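Local coordinates for genome polyprotein (Enterovirus A71, PDB 6HLW) that is processed into viral proteins, among them 3A, the piece modelled here, which probably recruits a host partner protein to sites of viral RNA replication, at residues 19-22 and 23-26; 25-28 and 29-33. One frame throughout, in Å; residues are numbered along the deposited sequence.

How the contacts relate
Both contacts are local and follow one another along the same helix, 22-30, the second of the two helices that form a hairpin in this chain. Contact 1 comes first: residues 19-21 form the connection after helix 9-18 and Glu22 starts the new helix, with 23-26 completing its first turn. Contact 2 overlaps it at Arg25 and Gln26, then runs through residues 29-33, where the helix stops. Their centres lie about 9 Å apart. Together they describe one short helix from its N-cap to its Schellman end. Both reach the chain of another protein, contact 1 mainly through charges, and both touch helix 9-18, contact 2 chiefly through Trp33 and Cys28.

Contact 1. Residues 19-22 and 23-26; sequences VDSE and EVRQ
Asp20 and Arg25 meet in a two-pronged salt bridge that ties the connection after helix 9-18 to the first turn of helix 22-30. Arg25 comes side-on: its NE reaches Asp20 OD1 at 2.9 Å, on the syn lone pair, while its NH2 reaches Asp20 OD2 at 3.0 Å. The two flat groups are not coplanar; their planes stand 41° apart. The arginine chain bends at its second torsion (chi2 -79°), which turns the guanidinium back toward Asp20. Asp20 OD2 has further partners on the chain of another protein, accepting a hydrogen bond from an aromatic residue and pairing with a basic one, and Arg25 NE forms a salt bridge with an acidic side chain there.

Ser21 sits at the N-cap. Its OG receives a weak capping bond from Val24 N at 3.5 Å and makes a weak bond of its own to Glu23 OE1 at 3.4 Å, with the methyl Val24 CG2 lying beside it. The backbone bonds are firmer: Arg25 N gives to Ser21 O at 2.9 Å and 165°, and Gln26 N gives to Glu22 O at 2.9 Å. Glu22 leaves the turn with its CB, and both its carboxylate oxygens form salt bridges with a basic side chain of the other protein's chain.

The side-chain cap is thus light, and the firm links are those of the peptide backbone. The Asp20–Arg25 pair shares its charge with partners outside, so the bridge probably presents both groups to the other protein in a fixed relative position.

Contact 2. Residues 25-28 and 29-33; sequences RQYC and REQGW
A Schellman motif closes helix 22-30 here, and Trp33, whose amide completes it, brings its indole back against the last turns. Gly32 takes a positive phi of 75°, and two bonds return into the helix: Gly32 N to Arg29 O at 3.0 Å, and a weaker one from Trp33 N to Cys28 O. Before that the backbone is regular, with the amides of Arg29, Glu30 and Gln31 each bonded to the carbonyl four residues earlier.

The reversal sets the indole among side chains of the helix and its end. Tyr27 points its ring edge at the face of the tryptophan's six-membered ring in an offset edge-to-face pair, planes at 84°, and its CE2 touches Trp33 CZ3 at 3.6 Å. Gln31 CB also lies over one face of the indole, offset toward the rim. Cys28 works at the edge of the same ring: SG lies close to the indole plane, 3.7 Å from Trp33 CE3, a sulfur-aromatic contact. Beyond these, Trp33 packs on Ile12 and Leu15 of helix 9-18, and Cys28 on Leu16, which joins the helix end to its hairpin mate.

Along the helix surface, the Gln26 amide and the Glu30 carboxylate lie near each other without a hydrogen bond between them. Tyr27 runs beside Gln31 in the same direction; ring and amide planes differ by 24°, and Gln31 NE2 lies 3.8 Å from Tyr27 OH.

Contact 1. Residues 19-22 and 23-26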
loop_
_atom_site.group_PDB
_atom_site.type_symbol
_atom_site.label_atom_id
_atom_site.label_comp_id
_atom_site.label_asym_id
_atom_site.label_seq_id
_atom_site.Cartn_x
_atom_site.Cartn_y
_atom_site.Cartn_z
ATOM N N VAL B 19 -16.514 -4.735 -0.641
ATOM C CA VAL B 19 -16.713 -4.643 0.803
ATOM C C VAL B 19 -15.362 -4.708 1.506
ATOM O O VAL B 19 -14.607 -5.661 1.326
ATOM C CB VAL B 19 -17.638 -5.766 1.334
ATOM C CG1 VAL B 19 -19.076 -5.507 0.916
ATOM C CG2 VAL B 19 -17.183 -7.141 0.848
ATOM N N ASP B 20 -15.054 -3.681 2.293
ATOM C CA ASP B 20 -13.750 -3.590 2.939
ATOM C C ASP B 20 -13.871 -3.148 4.389
ATOM O O ASP B 20 -14.447 -2.103 4.692
ATOM C CB ASP B 20 -12.847 -2.619 2.174
ATOM C CG ASP B 20 -11.366 -2.941 2.332
ATOM O OD1 ASP B 20 -11.025 -3.924 3.024
ATOM O OD2 ASP B 20 -10.540 -2.205 1.754
ATOM N N SER B 21 -13.338 -3.975 5.280
ATOM C CA SER B 21 -13.269 -3.657 6.697
ATOM C C SER B 21 -12.193 -4.523 7.334
ATOM O O SER B 21 -11.742 -5.496 6.728
ATOM C CB SER B 21 -14.619 -3.876 7.376
ATOM O OG SER B 21 -15.104 -5.183 7.129
ATOM N N GLU B 22 -11.767 -4.165 8.541
ATOM C CA GLU B 22 -10.795 -4.970 9.267
ATOM C C GLU B 22 -11.307 -6.400 9.430
ATOM O O GLU B 22 -10.527 -7.352 9.431
ATOM C CB GLU B 22 -10.498 -4.356 10.637
ATOM C CG GLU B 22 -9.965 -2.934 10.580
ATOM C CD GLU B 22 -8.681 -2.817 9.782
ATOM O OE1 GLU B 22 -7.903 -3.794 9.748
ATOM O OE2 GLU B 22 -8.452 -1.745 9.183
ATOM N N GLU B 23 -12.624 -6.542 9.557
ATOM C CA GLU B 23 -13.240 -7.855 9.716
ATOM C C GLU B 23 -13.045 -8.706 8.465
ATOM O O GLU B 23 -12.761 -9.900 8.556
ATOM C CB GLU B 23 -14.734 -7.722 10.026
ATOM C CG GLU B 23 -15.048 -7.159 11.406
ATOM C CD GLU B 23 -14.845 -5.658 11.503
ATOM O OE1 GLU B 23 -15.174 -4.942 10.534
ATOM O OE2 GLU B 23 -14.357 -5.195 12.556
ATOM N N VAL B 24 -13.201 -8.089 7.297
ATOM C CA VAL B 24 -13.035 -8.798 6.032
ATOM C C VAL B 24 -11.560 -9.070 5.765
ATOM O O VAL B 24 -11.200 -10.130 5.255
ATOM C CB VAL B 24 -13.639 -8.003 4.855
ATOM C CG1 VAL B 24 -13.396 -8.720 3.531
ATOM C CG2 VAL B 24 -15.129 -7.794 5.070
ATOM N N ARG B 25 -10.710 -8.107 6.110
ATOM C CA ARG B 25 -9.270 -8.270 5.959
ATOM C C ARG B 25 -8.776 -9.453 6.788
ATOM O O ARG B 25 -7.937 -10.234 6.337
ATOM C CB ARG B 25 -8.538 -6.993 6.375
ATOM C CG ARG B 25 -8.794 -5.799 5.465
ATOM C CD ARG B 25 -7.979 -5.876 4.184
ATOM N NE ARG B 25 -8.217 -4.726 3.317
ATOM C CZ ARG B 25 -7.557 -4.486 2.188
ATOM N NH1 ARG B 25 -6.604 -5.314 1.780
ATOM N NH2 ARG B 25 -7.846 -3.412 1.466
ATOM N N GLN B 26 -9.308 -9.584 7.998
ATOM C CA GLN B 26 -8.908 -10.662 8.893
ATOM C C GLN B 26 -9.453 -12.006 8.414
ATOM O O GLN B 26 -8.782 -13.029 8.529
ATOM C CB GLN B 26 -9.383 -10.380 10.319
ATOM C CG GLN B 26 -8.796 -11.323 11.356
ATOM C CD GLN B 26 -9.321 -11.061 12.754
ATOM O OE1 GLN B 26 -8.576 -10.643 13.641
ATOM N NE2 GLN B 26 -10.609 -11.314 12.962
#

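Contact 2. Residues 25-28 and 29-33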
loop_
_atom_site.group_PDB
_atom_site.type_symbol
_atom_site.label_atom_id
_atom_site.label_comp_id
_atom_site.label_asym_id
_atom_site.label_seq_id
_atom_site.Cartn_x
_atom_site.Cartn_y
_atom_site.Cartn_z
ATOM N N ARG B 25 -10.710 -8.107 6.110
ATOM C CA ARG B 25 -9.270 -8.270 5.959
ATOM C C ARG B 25 -8.776 -9.453 6.788
ATOM O O ARG B 25 -7.937 -10.234 6.337
ATOM C CB ARG B 25 -8.538 -6.993 6.375
ATOM C CG ARG B 25 -8.794 -5.799 5.465
ATOM C CD ARG B 25 -7.979 -5.876 4.184
ATOM N NE ARG B 25 -8.217 -4.726 3.317
ATOM C CZ ARG B 25 -7.557 -4.486 2.188
ATOM N NH1 ARG B 25 -6.604 -5.314 1.780
ATOM N NH2 ARG B 25 -7.846 -3.412 1.466
ATOM N N GLN B 26 -9.308 -9.584 7.998
ATOM C CA GLN B 26 -8.908 -10.662 8.893
ATOM C C GLN B 26 -9.453 -12.006 8.414
ATOM O O GLN B 26 -8.782 -13.029 8.529
ATOM C CB GLN B 26 -9.383 -10.380 10.319
ATOM C CG GLN B 26 -8.796 -11.323 11.356
ATOM C CD GLN B 26 -9.321 -11.061 12.754
ATOM O OE1 GLN B 26 -8.576 -10.643 13.641
ATOM N NE2 GLN B 26 -10.609 -11.314 12.962
ATOM N N TYR B 27 -10.670 -12.002 7.878
ATOM C CA TYR B 27 -11.276 -13.225 7.361
ATOM C C TYR B 27 -10.471 -13.771 6.189
ATOM O O TYR B 27 -10.159 -14.961 6.144
ATOM C CB TYR B 27 -12.724 -12.976 6.931
ATOM C CG TYR B 27 -13.425 -14.213 6.408
ATOM C CD1 TYR B 27 -13.873 -15.200 7.276
ATOM C CD2 TYR B 27 -13.642 -14.391 5.048
ATOM C CE1 TYR B 27 -14.515 -16.332 6.804
ATOM C CE2 TYR B 27 -14.283 -15.519 4.566
ATOM C CZ TYR B 27 -14.717 -16.486 5.449
ATOM O OH TYR B 27 -15.356 -17.610 4.976
ATOM N N CYS B 28 -10.141 -12.897 5.243
ATOM C CA CYS B 28 -9.321 -13.280 4.100
ATOM C C CYS B 28 -7.965 -13.801 4.569
ATOM O O CYS B 28 -7.432 -14.761 4.014
ATOM C CB CYS B 28 -9.132 -12.095 3.149
ATOM S SG CYS B 28 -10.640 -11.555 2.298
ATOM N N ARG B 29 -7.420 -13.159 5.599
ATOM C CA ARG B 29 -6.141 -13.560 6.173
ATOM C C ARG B 29 -6.235 -14.963 6.763
ATOM O O ARG B 29 -5.398 -15.822 6.490
ATOM C CB ARG B 29 -5.708 -12.561 7.248
ATOM C CG ARG B 29 -4.359 -12.851 7.886
ATOM C CD ARG B 29 -4.245 -12.165 9.238
ATOM N NE ARG B 29 -2.961 -12.425 9.886
ATOM C CZ ARG B 29 -1.877 -11.663 9.754
ATOM N NH1 ARG B 29 -1.901 -10.576 8.991
ATOM N NH2 ARG B 29 -0.760 -11.990 10.389
ATOM N N GLU B 30 -7.263 -15.180 7.576
ATOM C CA GLU B 30 -7.467 -16.461 8.243
ATOM C C GLU B 30 -7.734 -17.578 7.239
ATOM O O GLU B 30 -7.363 -18.728 7.466
ATOM C CB GLU B 30 -8.629 -16.358 9.233
ATOM C CG GLU B 30 -8.332 -15.481 10.444
ATOM C CD GLU B 30 -9.578 -15.093 11.216
ATOM O OE1 GLU B 30 -10.686 -15.506 10.812
ATOM O OE2 GLU B 30 -9.449 -14.375 12.231
ATOM N N GLN B 31 -8.372 -17.229 6.127
ATOM C CA GLN B 31 -8.694 -18.204 5.092
ATOM C C GLN B 31 -7.506 -18.426 4.159
ATOM O O GLN B 31 -7.578 -19.236 3.234
ATOM C CB GLN B 31 -9.913 -17.746 4.288
ATOM C CG GLN B 31 -10.906 -18.856 3.974
ATOM C CD GLN B 31 -11.656 -19.335 5.202
ATOM O OE1 GLN B 31 -11.361 -18.927 6.324
ATOM N NE2 GLN B 31 -12.637 -20.206 4.991
ATOM N N GLY B 32 -6.419 -17.699 4.403
ATOM C CA GLY B 32 -5.219 -17.822 3.595
ATOM C C GLY B 32 -5.346 -17.158 2.236
ATOM O O GLY B 32 -4.463 -17.291 1.389
ATOM N N TRP B 33 -6.445 -16.439 2.028
ATOM C CA TRP B 33 -6.698 -15.772 0.756
ATOM C C TRP B 33 -5.696 -14.647 0.509
ATOM O O TRP B 33 -5.390 -14.322 -0.640
ATOM C CB TRP B 33 -8.127 -15.226 0.721
ATOM C CG TRP B 33 -9.178 -16.299 0.724
ATOM C CD1 TRP B 33 -8.987 -17.635 0.528
ATOM C CD2 TRP B 33 -10.584 -16.122 0.938
ATOM N NE1 TRP B 33 -10.185 -18.301 0.604
ATOM C CE2 TRP B 33 -11.181 -17.396 0.854
ATOM C CE3 TRP B 33 -11.395 -15.011 1.190
ATOM C CZ2 TRP B 33 -12.551 -17.589 1.015
ATOM C CZ3 TRP B 33 -12.755 -15.206 1.348
ATOM C CH2 TRP B 33 -13.319 -16.485 1.260
#